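Local atomic coordinates of sporulation and cell division protein SsgA (Streptomyces sp. Ag82_O1-9, PDB entry 6SLC), a protein that probably acts in sporulation-specific cell division, as a member of the SsgA-like family whose relative SsgB recruits FtsZ in Streptomyces. Residues T24-E28 against F127-T131; V43-L47 against H58-H62; L78-H83 against L124-L128; Q101-I106 against L117-A121. All coordinates share one frame; numbering follows the deposited sequence.

Contact 1 (T24-E28 against F127-T131); sequences TVSCE and FLKRT
R130 reaches from the helix to the strand and holds the carbonyl oxygen of S26 with two guanidinium nitrogens. The stronger bond runs from R130 NH1 to S26 O, 3.0 Å long with an N-H...O angle of 155°; the second, from R130 NH2, is weak. The oxygen lies nearly in the guanidinium plane, while NH1 sits above the plane of the S26 carbonyl. A bend at chi3 (55°) turns the end of the arginine chain toward the strand. R130 NH2 also makes a weak bond to the backbone of E66 of a second subunit.

V25 CG1 packs beside this grip: it lies over one face of the R130 guanidinium, 3.6 Å from NH2, and makes an apolar contact with CE1 of F127 at 3.9 Å. With alanine in place of R130, S26 O would probably lose its bonds from the helix, and V25 CG1 the flat group it rests against.

The F127 ring takes the third kind of contact. V25 O approaches its edge, 3.4 Å from CE1, and C27 contributes a sulfur-aromatic contact, SG lying 4.4 Å from the ring centroid and 37° off the normal. That sulfur also touches F127 CB at 3.7 Å. Within the helix, T131 CG2 sits over the rim of one ring face.

Segment 127-131 of helix 121-134 thus runs nearly antiparallel to strand segment 24-28, their axes 8.5 Å apart, with V25 and C27 facing it: a helix packed on an antiparallel sheet, here the curved sheet of the SsgA-like beta-barrel fold.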
loop_
_atom_site.group_PDB
_atom_site.type_symbol
_atom_site.label_atom_id
_atom_site.label_comp_id
_atom_site.label_asym_id
_atom_site.label_seq_id
_atom_site.Cartn_x
_atom_site.Cartn_y
_atom_site.Cartn_z
ATOM N N THR A 24 -8.093 -10.393 -2.455
ATOM C CA THR A 24 -6.875 -10.196 -3.257
ATOM C C THR A 24 -6.222 -11.551 -3.492
ATOM O O THR A 24 -6.088 -12.326 -2.550
ATOM C CB THR A 24 -5.917 -9.229 -2.564
ATOM O OG1 THR A 24 -6.650 -8.025 -2.334
ATOM C CG2 THR A 24 -4.687 -8.934 -3.392
ATOM N N VAL A 25 -5.851 -11.818 -4.732
ATOM C CA VAL A 25 -5.060 -13.009 -5.142
ATOM C C VAL A 25 -3.774 -12.442 -5.730
ATOM O O VAL A 25 -3.867 -11.577 -6.635
ATOM C CB VAL A 25 -5.835 -13.865 -6.159
ATOM C CG1 VAL A 25 -5.008 -14.982 -6.755
ATOM C CG2 VAL A 25 -7.083 -14.422 -5.535
ATOM N N SER A 26 -2.630 -12.853 -5.208
ATOM C CA SER A 26 -1.343 -12.287 -5.661
ATOM C C SER A 26 -0.354 -13.409 -5.974
ATOM O O SER A 26 -0.580 -14.577 -5.544
ATOM C CB SER A 26 -0.814 -11.317 -4.657
ATOM O OG SER A 26 -0.445 -12.003 -3.479
ATOM N N CYS A 27 0.663 -13.093 -6.762
ATOM C CA CYS A 27 1.837 -13.975 -6.938
ATOM C C CYS A 27 3.060 -13.119 -7.271
ATOM O O CYS A 27 2.877 -11.950 -7.607
ATOM C CB CYS A 27 1.570 -15.035 -7.994
ATOM S SG CYS A 27 1.877 -14.446 -9.671
ATOM N N GLU A 28 4.254 -13.670 -7.094
ATOM C CA GLU A 28 5.522 -13.019 -7.498
ATOM C C GLU A 28 6.092 -13.878 -8.618
ATOM O O GLU A 28 6.236 -15.069 -8.403
ATOM C CB GLU A 28 6.468 -12.832 -6.304
ATOM C CG GLU A 28 5.802 -12.308 -5.024
ATOM C CD GLU A 28 5.353 -10.851 -4.998
ATOM O OE1 GLU A 28 6.232 -9.969 -5.181
ATOM O OE2 GLU A 28 4.125 -10.589 -4.782
ATOM N N PHE A 127 -1.494 -18.494 -11.785
ATOM C CA PHE A 127 -2.023 -17.273 -11.125
ATOM C C PHE A 127 -3.426 -16.955 -11.676
ATOM O O PHE A 127 -4.377 -16.755 -10.883
ATOM C CB PHE A 127 -1.069 -16.087 -11.287
ATOM C CG PHE A 127 -1.705 -14.770 -10.919
ATOM C CD1 PHE A 127 -2.052 -14.473 -9.602
ATOM C CD2 PHE A 127 -2.029 -13.862 -11.910
ATOM C CE1 PHE A 127 -2.641 -13.256 -9.293
ATOM C CE2 PHE A 127 -2.622 -12.650 -11.601
ATOM C CZ PHE A 127 -2.925 -12.350 -10.298
ATOM N N LEU A 128 -3.585 -16.942 -13.003
ATOM C CA LEU A 128 -4.904 -16.620 -13.605
ATOM C C LEU A 128 -5.952 -17.654 -13.164
ATOM O O LEU A 128 -7.101 -17.236 -12.918
ATOM C CB LEU A 128 -4.766 -16.537 -15.123
ATOM C CG LEU A 128 -3.986 -15.333 -15.642
ATOM C CD1 LEU A 128 -3.806 -15.412 -17.147
ATOM C CD2 LEU A 128 -4.668 -14.035 -15.261
ATOM N N LYS A 129 -5.581 -18.930 -13.008
ATOM C CA LYS A 129 -6.510 -20.000 -12.538
ATOM C C LYS A 129 -6.945 -19.713 -11.103
ATOM O O LYS A 129 -8.120 -19.941 -10.787
ATOM C CB LYS A 129 -5.906 -21.396 -12.679
ATOM C CG LYS A 129 -5.916 -21.941 -14.109
ATOM C CD LYS A 129 -5.409 -23.368 -14.227
ATOM C CE LYS A 129 -5.503 -23.942 -15.629
ATOM N NZ LYS A 129 -4.746 -25.215 -15.756
ATOM N N ARG A 130 -6.059 -19.162 -10.282
ATOM C CA ARG A 130 -6.416 -18.762 -8.898
ATOM C C ARG A 130 -7.390 -17.579 -8.952
ATOM O O ARG A 130 -8.373 -17.588 -8.189
ATOM C CB ARG A 130 -5.141 -18.521 -8.083
ATOM C CG ARG A 130 -4.385 -19.813 -7.795
ATOM C CD ARG A 130 -3.004 -19.591 -7.229
ATOM N NE ARG A 130 -3.162 -18.746 -6.057
ATOM C CZ ARG A 130 -2.452 -17.654 -5.798
ATOM N NH1 ARG A 130 -1.445 -17.300 -6.591
ATOM N NH2 ARG A 130 -2.760 -16.941 -4.728
ATOM N N THR A 131 -7.189 -16.619 -9.859
ATOM C CA THR A 131 -8.142 -15.484 -10.016
ATOM C C THR A 131 -9.489 -16.019 -10.503
ATOM O O THR A 131 -10.514 -15.506 -10.058
ATOM C CB THR A 131 -7.620 -14.367 -10.925
ATOM O OG1 THR A 131 -7.767 -14.756 -12.290
ATOM C CG2 THR A 131 -6.186 -13.998 -10.610
#

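Contact 2 (V43-L47 against H58-H62); sequences VPAGL and HATFH
V43 touches F61 across an antiparallel beta hairpin made by strands 40-50 and 56-64, whose short segments here run at 158° to each other. V43 lays CG1, which its chi1 of 180° swings opposite the backbone N, 3.8 Å from F61 CB, the two side chains crossing at a slant. P44 has no N-H to give, but its carbonyl accepts the bond from H62 N, 2.9 Å away. The same oxygen lies at the edge of the H62 imidazole, 3.4 Å from CD2, while T60 CG2 lies over the rim of one face of that ring from within its own strand.

A45 and F61 form a non-hydrogen-bonded pair, and A45 CB meets F61 CD1 at 3.8 Å. On this buried face L31 of strand 19-34 touches both, and L117 adds to the packing on F61. G46 pairs with T60 through two backbone bonds; the one from T60 N to G46 O is nearly straight (170°). A water donates weakly to G46 O and also bonds T60 OG1, bridging the strands on the face away from F61.

L47 closes the segment opposite A59, another non-hydrogen-bonded pair. Its side chain shares the face of A45 and F61, where L124 and F127 of helix 121-134 cover it. L47 CD2 rests 3.6 Å from the CB of A59.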
loop_
_atom_site.group_PDB
_atom_site.type_symbol
_atom_site.label_atom_id
_atom_site.label_comp_id
_atom_site.label_asym_id
_atom_site.label_seq_id
_atom_site.Cartn_x
_atom_site.Cartn_y
_atom_site.Cartn_z
ATOM N N VAL A 43 13.465 -8.976 -14.069
ATOM C CA VAL A 43 12.446 -8.052 -13.508
ATOM C C VAL A 43 11.531 -8.868 -12.614
ATOM O O VAL A 43 10.575 -9.472 -13.096
ATOM C CB VAL A 43 11.659 -7.342 -14.619
ATOM C CG1 VAL A 43 10.617 -6.413 -14.030
ATOM C CG2 VAL A 43 12.574 -6.593 -15.567
ATOM N N PRO A 44 11.769 -8.894 -11.287
ATOM C CA PRO A 44 10.775 -9.409 -10.356
ATOM C C PRO A 44 9.498 -8.575 -10.531
ATOM O O PRO A 44 9.583 -7.367 -10.686
ATOM C CB PRO A 44 11.373 -9.215 -8.951
ATOM C CG PRO A 44 12.831 -8.847 -9.181
ATOM C CD PRO A 44 12.931 -8.327 -10.597
ATOM N N ALA A 45 8.346 -9.236 -10.560
ATOM C CA ALA A 45 7.040 -8.585 -10.763
ATOM C C ALA A 45 6.061 -9.196 -9.782
ATOM O O ALA A 45 6.155 -10.400 -9.535
ATOM C CB ALA A 45 6.588 -8.755 -12.178
ATOM N N GLY A 46 5.249 -8.347 -9.165
ATOM C CA GLY A 46 4.094 -8.761 -8.360
ATOM C C GLY A 46 2.836 -8.584 -9.180
ATOM O O GLY A 46 2.676 -7.515 -9.790
ATOM N N LEU A 47 2.023 -9.628 -9.273
ATOM C CA LEU A 47 0.688 -9.547 -9.896
ATOM C C LEU A 47 -0.321 -9.593 -8.756
ATOM O O LEU A 47 -0.090 -10.321 -7.777
ATOM C CB LEU A 47 0.502 -10.709 -10.871
ATOM C CG LEU A 47 1.453 -10.752 -12.061
ATOM C CD1 LEU A 47 1.007 -11.854 -13.025
ATOM C CD2 LEU A 47 1.542 -9.420 -12.800
ATOM N N HIS A 58 -3.321 -6.045 -11.727
ATOM C CA HIS A 58 -2.318 -5.000 -11.392
ATOM C C HIS A 58 -0.949 -5.652 -11.374
ATOM O O HIS A 58 -0.799 -6.693 -10.714
ATOM C CB HIS A 58 -2.711 -4.297 -10.098
ATOM C CG HIS A 58 -4.021 -3.589 -10.227
ATOM N ND1 HIS A 58 -4.109 -2.276 -10.698
ATOM C CD2 HIS A 58 -5.291 -4.010 -9.995
ATOM C CE1 HIS A 58 -5.379 -1.925 -10.743
ATOM N NE2 HIS A 58 -6.126 -2.972 -10.312
ATOM N N ALA A 59 -0.004 -5.077 -12.110
ATOM C CA ALA A 59 1.390 -5.563 -12.165
ATOM C C ALA A 59 2.310 -4.492 -11.573
ATOM O O ALA A 59 2.195 -3.319 -11.949
ATOM C CB ALA A 59 1.754 -5.921 -13.582
ATOM N N THR A 60 3.170 -4.891 -10.640
ATOM C CA THR A 60 4.318 -4.081 -10.143
ATOM C C THR A 60 5.626 -4.687 -10.670
ATOM O O THR A 60 5.961 -5.813 -10.288
ATOM C CB THR A 60 4.301 -4.012 -8.621
ATOM O OG1 THR A 60 3.047 -3.480 -8.194
ATOM C CG2 THR A 60 5.406 -3.144 -8.083
ATOM N N PHE A 61 6.304 -3.994 -11.579
ATOM C CA PHE A 61 7.647 -4.363 -12.089
ATOM C C PHE A 61 8.706 -3.705 -11.202
ATOM O O PHE A 61 8.770 -2.468 -11.155
ATOM C CB PHE A 61 7.791 -3.924 -13.545
ATOM C CG PHE A 61 6.723 -4.468 -14.449
ATOM C CD1 PHE A 61 6.577 -5.832 -14.635
ATOM C CD2 PHE A 61 5.869 -3.615 -15.121
ATOM C CE1 PHE A 61 5.580 -6.330 -15.460
ATOM C CE2 PHE A 61 4.875 -4.114 -15.948
ATOM C CZ PHE A 61 4.718 -5.471 -16.099
ATOM N N HIS A 62 9.482 -4.511 -10.482
ATOM C CA HIS A 62 10.612 -4.031 -9.645
ATOM C C HIS A 62 11.805 -3.812 -10.574
ATOM O O HIS A 62 12.498 -4.799 -10.878
ATOM C CB HIS A 62 10.876 -5.009 -8.500
ATOM C CG HIS A 62 9.700 -5.173 -7.597
ATOM N ND1 HIS A 62 9.446 -4.310 -6.539
ATOM C CD2 HIS A 62 8.700 -6.081 -7.614
ATOM C CE1 HIS A 62 8.333 -4.692 -5.932
ATOM N NE2 HIS A 62 7.854 -5.781 -6.577
HETATM O O HOH W 1 0.822 -5.311 -7.990
#

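Contact 3 (L78-H83 against L124-L128); sequences LAEGLH and LESFL
L82 CD1 drives into the side of helix 121-134, 3.8 Å from CB of E125 and 3.9 Å from CD1 of L128. Of the residues here L82 buries the most surface, and its two methyls divide the work: CD1 touches both E125 and L128, while CD2 comes 4.4 Å from CD2 of L124. E125 passes obliquely across the leucine. Because its CG is anti to the backbone N (chi1 179°), the chain runs out past L82 CD1, and CB, CG and CD of the glutamate all meet that methyl.

L128 answers from the helix. Its CD1 reaches the backbone of the facing segment, 3.8 Å from A79 N, and also touches the CB of A79 more loosely. The contact joins the short helix 75-81, with the turn that follows it, to the longer C-terminal helix 121-134 by apolar packing; no hydrogen bond crosses between the two segments. Beneath them lies the sheet: V104 touches both L82 and L124, V57 touches L78, and L47 touches L124.

L78 supplies the next largest apolar area, its CB standing 4.2 Å from L128 CD1. At the outer end, H83 rests one ring face over CB of its neighbour L82. H83 NE2 is 4.3 Å from E125 OE2, close enough for a mild attraction if the histidine is protonated, but not a salt bridge.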
loop_
_atom_site.group_PDB
_atom_site.type_symbol
_atom_site.label_atom_id
_atom_site.label_comp_id
_atom_site.label_asym_id
_atom_site.label_seq_id
_atom_site.Cartn_x
_atom_site.Cartn_y
_atom_site.Cartn_z
ATOM N N LEU A 78 -4.498 -10.964 -20.762
ATOM C CA LEU A 78 -3.434 -11.890 -20.295
ATOM C C LEU A 78 -3.883 -13.332 -20.515
ATOM O O LEU A 78 -3.060 -14.146 -20.975
ATOM C CB LEU A 78 -3.141 -11.635 -18.813
ATOM C CG LEU A 78 -2.479 -10.294 -18.514
ATOM C CD1 LEU A 78 -2.268 -10.129 -17.021
ATOM C CD2 LEU A 78 -1.176 -10.167 -19.284
ATOM N N ALA A 79 -5.148 -13.629 -20.218
ATOM C CA ALA A 79 -5.730 -14.975 -20.422
ATOM C C ALA A 79 -5.618 -15.378 -21.906
ATOM O O ALA A 79 -5.121 -16.478 -22.172
ATOM C CB ALA A 79 -7.154 -14.996 -19.922
ATOM N N GLU A 80 -6.030 -14.510 -22.834
ATOM C CA GLU A 80 -5.958 -14.771 -24.300
ATOM C C GLU A 80 -4.494 -14.919 -24.737
ATOM O O GLU A 80 -4.200 -15.759 -25.591
ATOM C CB GLU A 80 -6.646 -13.661 -25.091
ATOM C CG GLU A 80 -6.765 -13.974 -26.578
ATOM C CD GLU A 80 -7.576 -12.996 -27.415
ATOM O OE1 GLU A 80 -7.903 -11.892 -26.916
ATOM O OE2 GLU A 80 -7.875 -13.338 -28.572
ATOM N N GLY A 81 -3.605 -14.126 -24.160
ATOM C CA GLY A 81 -2.176 -14.098 -24.517
ATOM C C GLY A 81 -1.481 -15.425 -24.279
ATOM O O GLY A 81 -0.404 -15.636 -24.847
ATOM N N LEU A 82 -2.034 -16.288 -23.437
ATOM C CA LEU A 82 -1.474 -17.646 -23.219
ATOM C C LEU A 82 -1.657 -18.517 -24.470
ATOM O O LEU A 82 -0.861 -19.456 -24.641
ATOM C CB LEU A 82 -2.160 -18.280 -22.015
ATOM C CG LEU A 82 -1.613 -17.806 -20.671
ATOM C CD1 LEU A 82 -2.579 -18.182 -19.551
ATOM C CD2 LEU A 82 -0.213 -18.374 -20.421
ATOM N N HIS A 83 -2.653 -18.213 -25.304
ATOM C CA HIS A 83 -3.123 -19.088 -26.415
ATOM C C HIS A 83 -2.825 -18.472 -27.789
ATOM O O HIS A 83 -2.496 -19.248 -28.691
ATOM C CB HIS A 83 -4.604 -19.423 -26.238
ATOM C CG HIS A 83 -4.866 -20.101 -24.941
ATOM N ND1 HIS A 83 -5.605 -19.496 -23.959
ATOM C CD2 HIS A 83 -4.434 -21.276 -24.431
ATOM C CE1 HIS A 83 -5.664 -20.281 -22.898
ATOM N NE2 HIS A 83 -4.938 -21.380 -23.158
ATOM N N LEU A 124 2.247 -17.845 -14.943
ATOM C CA LEU A 124 1.187 -16.874 -15.297
ATOM C C LEU A 124 -0.174 -17.570 -15.300
ATOM O O LEU A 124 -1.126 -17.003 -14.694
ATOM C CB LEU A 124 1.472 -16.233 -16.651
ATOM C CG LEU A 124 0.428 -15.213 -17.071
ATOM C CD1 LEU A 124 0.241 -14.164 -15.983
ATOM C CD2 LEU A 124 0.827 -14.582 -18.394
ATOM N N GLU A 125 -0.263 -18.746 -15.933
ATOM C CA GLU A 125 -1.541 -19.489 -16.097
ATOM C C GLU A 125 -2.051 -19.925 -14.717
ATOM O O GLU A 125 -3.262 -19.866 -14.467
ATOM C CB GLU A 125 -1.383 -20.689 -17.029
ATOM C CG GLU A 125 -2.676 -21.486 -17.191
ATOM C CD GLU A 125 -2.867 -22.227 -18.510
ATOM O OE1 GLU A 125 -1.898 -22.851 -18.977
ATOM O OE2 GLU A 125 -3.981 -22.147 -19.080
ATOM N N SER A 126 -1.146 -20.335 -13.848
ATOM C CA SER A 126 -1.478 -20.841 -12.499
ATOM C C SER A 126 -2.058 -19.696 -11.655
ATOM O O SER A 126 -3.048 -19.923 -10.914
ATOM C CB SER A 126 -0.251 -21.477 -11.872
ATOM O OG SER A 126 -0.340 -21.432 -10.457
ATOM N N PHE A 127 -1.494 -18.494 -11.785
ATOM C CA PHE A 127 -2.023 -17.273 -11.125
ATOM C C PHE A 127 -3.426 -16.955 -11.676
ATOM O O PHE A 127 -4.377 -16.755 -10.883
ATOM C CB PHE A 127 -1.069 -16.087 -11.287
ATOM C CG PHE A 127 -1.705 -14.770 -10.919
ATOM C CD1 PHE A 127 -2.052 -14.473 -9.602
ATOM C CD2 PHE A 127 -2.029 -13.862 -11.910
ATOM C CE1 PHE A 127 -2.641 -13.256 -9.293
ATOM C CE2 PHE A 127 -2.622 -12.650 -11.601
ATOM C CZ PHE A 127 -2.925 -12.350 -10.298
ATOM N N LEU A 128 -3.585 -16.942 -13.003
ATOM C CA LEU A 128 -4.904 -16.620 -13.605
ATOM C C LEU A 128 -5.952 -17.654 -13.164
ATOM O O LEU A 128 -7.101 -17.236 -12.918
ATOM C CB LEU A 128 -4.766 -16.537 -15.123
ATOM C CG LEU A 128 -3.986 -15.333 -15.642
ATOM C CD1 LEU A 128 -3.806 -15.412 -17.147
ATOM C CD2 LEU A 128 -4.668 -14.035 -15.261
#

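Contact 4 (Q101-I106 against L117-A121); sequences QGVVCI and LEAPA
I106 N donates to L117 O over 2.7 Å, with an N-H...O angle of 174°, and L117 N returns a bond to I106 O. The next paired bonds link V104 and A119; that from A119 N to V104 O is almost perfectly straight (178°). A119 O, besides accepting from V104 N, receives a CA-H...O contact from V103, whose CA lies 3.1 Å away. These strands, 101-109 and 114-120, form an antiparallel beta hairpin, and P120 occupies the N-cap position just before helix 121-134.

The bonding continues past the strand end. A121 N, already in the helix, gives its hydrogen to G102 O at 3.0 Å, but from above the carbonyl plane, and A121 CB sits 3.3 Å from the same oxygen. Beside this junction the Q101 side chain runs along P120 in the same direction, its NE2 3.8 Å from P120 CB.

V104, I106, L117 and A119 share one face of the sheet, where I106 CD1 and A119 CB meet loosely at 4.4 Å and L82 touches V104. On the other face C105 SG lies 4.2 Å from CG of E118, whose OE1 is hydrogen-bonded to S98.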
loop_
_atom_site.group_PDB
_atom_site.type_symbol
_atom_site.label_atom_id
_atom_site.label_comp_id
_atom_site.label_asym_id
_atom_site.label_seq_id
_atom_site.Cartn_x
_atom_site.Cartn_y
_atom_site.Cartn_z
ATOM N N GLN A 101 11.430 -23.186 -22.471
ATOM C CA GLN A 101 10.304 -22.959 -21.524
ATOM C C GLN A 101 9.243 -22.148 -22.273
ATOM O O GLN A 101 9.627 -21.290 -23.117
ATOM C CB GLN A 101 10.854 -22.289 -20.261
ATOM C CG GLN A 101 9.821 -21.808 -19.247
ATOM C CD GLN A 101 10.441 -20.936 -18.170
ATOM O OE1 GLN A 101 11.215 -20.019 -18.450
ATOM N NE2 GLN A 101 10.102 -21.203 -16.917
ATOM N N GLY A 102 7.976 -22.522 -22.089
ATOM C CA GLY A 102 6.828 -21.740 -22.579
ATOM C C GLY A 102 6.789 -20.380 -21.901
ATOM O O GLY A 102 6.899 -20.328 -20.669
ATOM N N VAL A 103 6.670 -19.310 -22.686
ATOM C CA VAL A 103 6.649 -17.912 -22.181
ATOM C C VAL A 103 5.478 -17.175 -22.821
ATOM O O VAL A 103 5.035 -17.572 -23.910
ATOM C CB VAL A 103 7.974 -17.185 -22.458
ATOM C CG1 VAL A 103 9.121 -17.831 -21.694
ATOM C CG2 VAL A 103 8.257 -17.108 -23.950
ATOM N N VAL A 104 4.990 -16.150 -22.137
ATOM C CA VAL A 104 4.076 -15.146 -22.731
ATOM C C VAL A 104 4.914 -13.886 -22.929
ATOM O O VAL A 104 5.563 -13.425 -21.972
ATOM C CB VAL A 104 2.839 -14.934 -21.848
ATOM C CG1 VAL A 104 1.988 -13.775 -22.318
ATOM C CG2 VAL A 104 2.007 -16.198 -21.782
ATOM N N CYS A 105 4.966 -13.405 -24.163
ATOM C CA CYS A 105 5.694 -12.172 -24.522
ATOM C C CYS A 105 4.746 -11.000 -24.270
ATOM O O CYS A 105 3.580 -11.095 -24.678
ATOM C CB CYS A 105 6.200 -12.260 -25.955
ATOM S SG CYS A 105 7.526 -13.482 -26.185
ATOM N N ILE A 106 5.208 -9.989 -23.537
ATOM C CA ILE A 106 4.433 -8.756 -23.223
ATOM C C ILE A 106 5.215 -7.553 -23.765
ATOM O O ILE A 106 6.281 -7.219 -23.211
ATOM C CB ILE A 106 4.141 -8.660 -21.716
ATOM C CG1 ILE A 106 3.515 -9.959 -21.199
ATOM C CG2 ILE A 106 3.274 -7.444 -21.421
ATOM C CD1 ILE A 106 3.311 -10.021 -19.690
ATOM N N LEU A 117 8.860 -7.849 -22.467
ATOM C CA LEU A 117 9.027 -8.709 -21.269
ATOM C C LEU A 117 8.615 -10.138 -21.626
ATOM O O LEU A 117 7.675 -10.305 -22.433
ATOM C CB LEU A 117 8.186 -8.145 -20.118
ATOM C CG LEU A 117 8.643 -6.794 -19.564
ATOM C CD1 LEU A 117 7.518 -6.100 -18.838
ATOM C CD2 LEU A 117 9.801 -6.962 -18.613
ATOM N N GLU A 118 9.317 -11.118 -21.050
ATOM C CA GLU A 118 8.941 -12.554 -21.114
ATOM C C GLU A 118 8.490 -12.977 -19.720
ATOM O O GLU A 118 9.257 -12.768 -18.757
ATOM C CB GLU A 118 10.092 -13.431 -21.604
ATOM C CG GLU A 118 10.393 -13.236 -23.083
ATOM C CD GLU A 118 11.541 -14.063 -23.635
ATOM O OE1 GLU A 118 12.205 -14.784 -22.842
ATOM O OE2 GLU A 118 11.758 -13.989 -24.860
ATOM N N ALA A 119 7.267 -13.498 -19.628
ATOM C CA ALA A 119 6.717 -14.134 -18.417
ATOM C C ALA A 119 6.728 -15.649 -18.610
ATOM O O ALA A 119 6.400 -16.151 -19.677
ATOM C CB ALA A 119 5.327 -13.607 -18.173
ATOM N N PRO A 120 7.063 -16.436 -17.577
ATOM C CA PRO A 120 6.890 -17.883 -17.644
ATOM C C PRO A 120 5.392 -18.228 -17.719
ATOM O O PRO A 120 4.642 -17.830 -16.837
ATOM C CB PRO A 120 7.581 -18.378 -16.364
ATOM C CG PRO A 120 7.505 -17.203 -15.412
ATOM C CD PRO A 120 7.622 -15.987 -16.297
ATOM N N ALA A 121 5.009 -18.948 -18.776
ATOM C CA ALA A 121 3.609 -19.274 -19.147
ATOM C C ALA A 121 2.940 -20.069 -18.023
ATOM O O ALA A 121 1.808 -19.723 -17.628
ATOM C CB ALA A 121 3.584 -20.017 -20.462
#

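Contacts 1, 2 and 4 all reach one antiparallel sheet, in which strand 19-34 lies between 40-50 and 114-120. Contact 2 closes first along the chain; contact 3 opens later and spans contact 4, and contact 1 spans contacts 2 and 4 and ends on the same part of helix 121-134 as contact 3. Contacts 1 and 3 share F127 and L128 there, their centres 11 Å apart. Contacts 3 and 4, 10 Å apart between centres, meet where L82 and L124 pack on V104. L47 joins contact 2 to the helix, while F61 and V43 meet L117 of contact 4. The C-terminal helix therefore ties the sheet to helix 75-81, and strand 19-34 carries the sheet on into a second subunit.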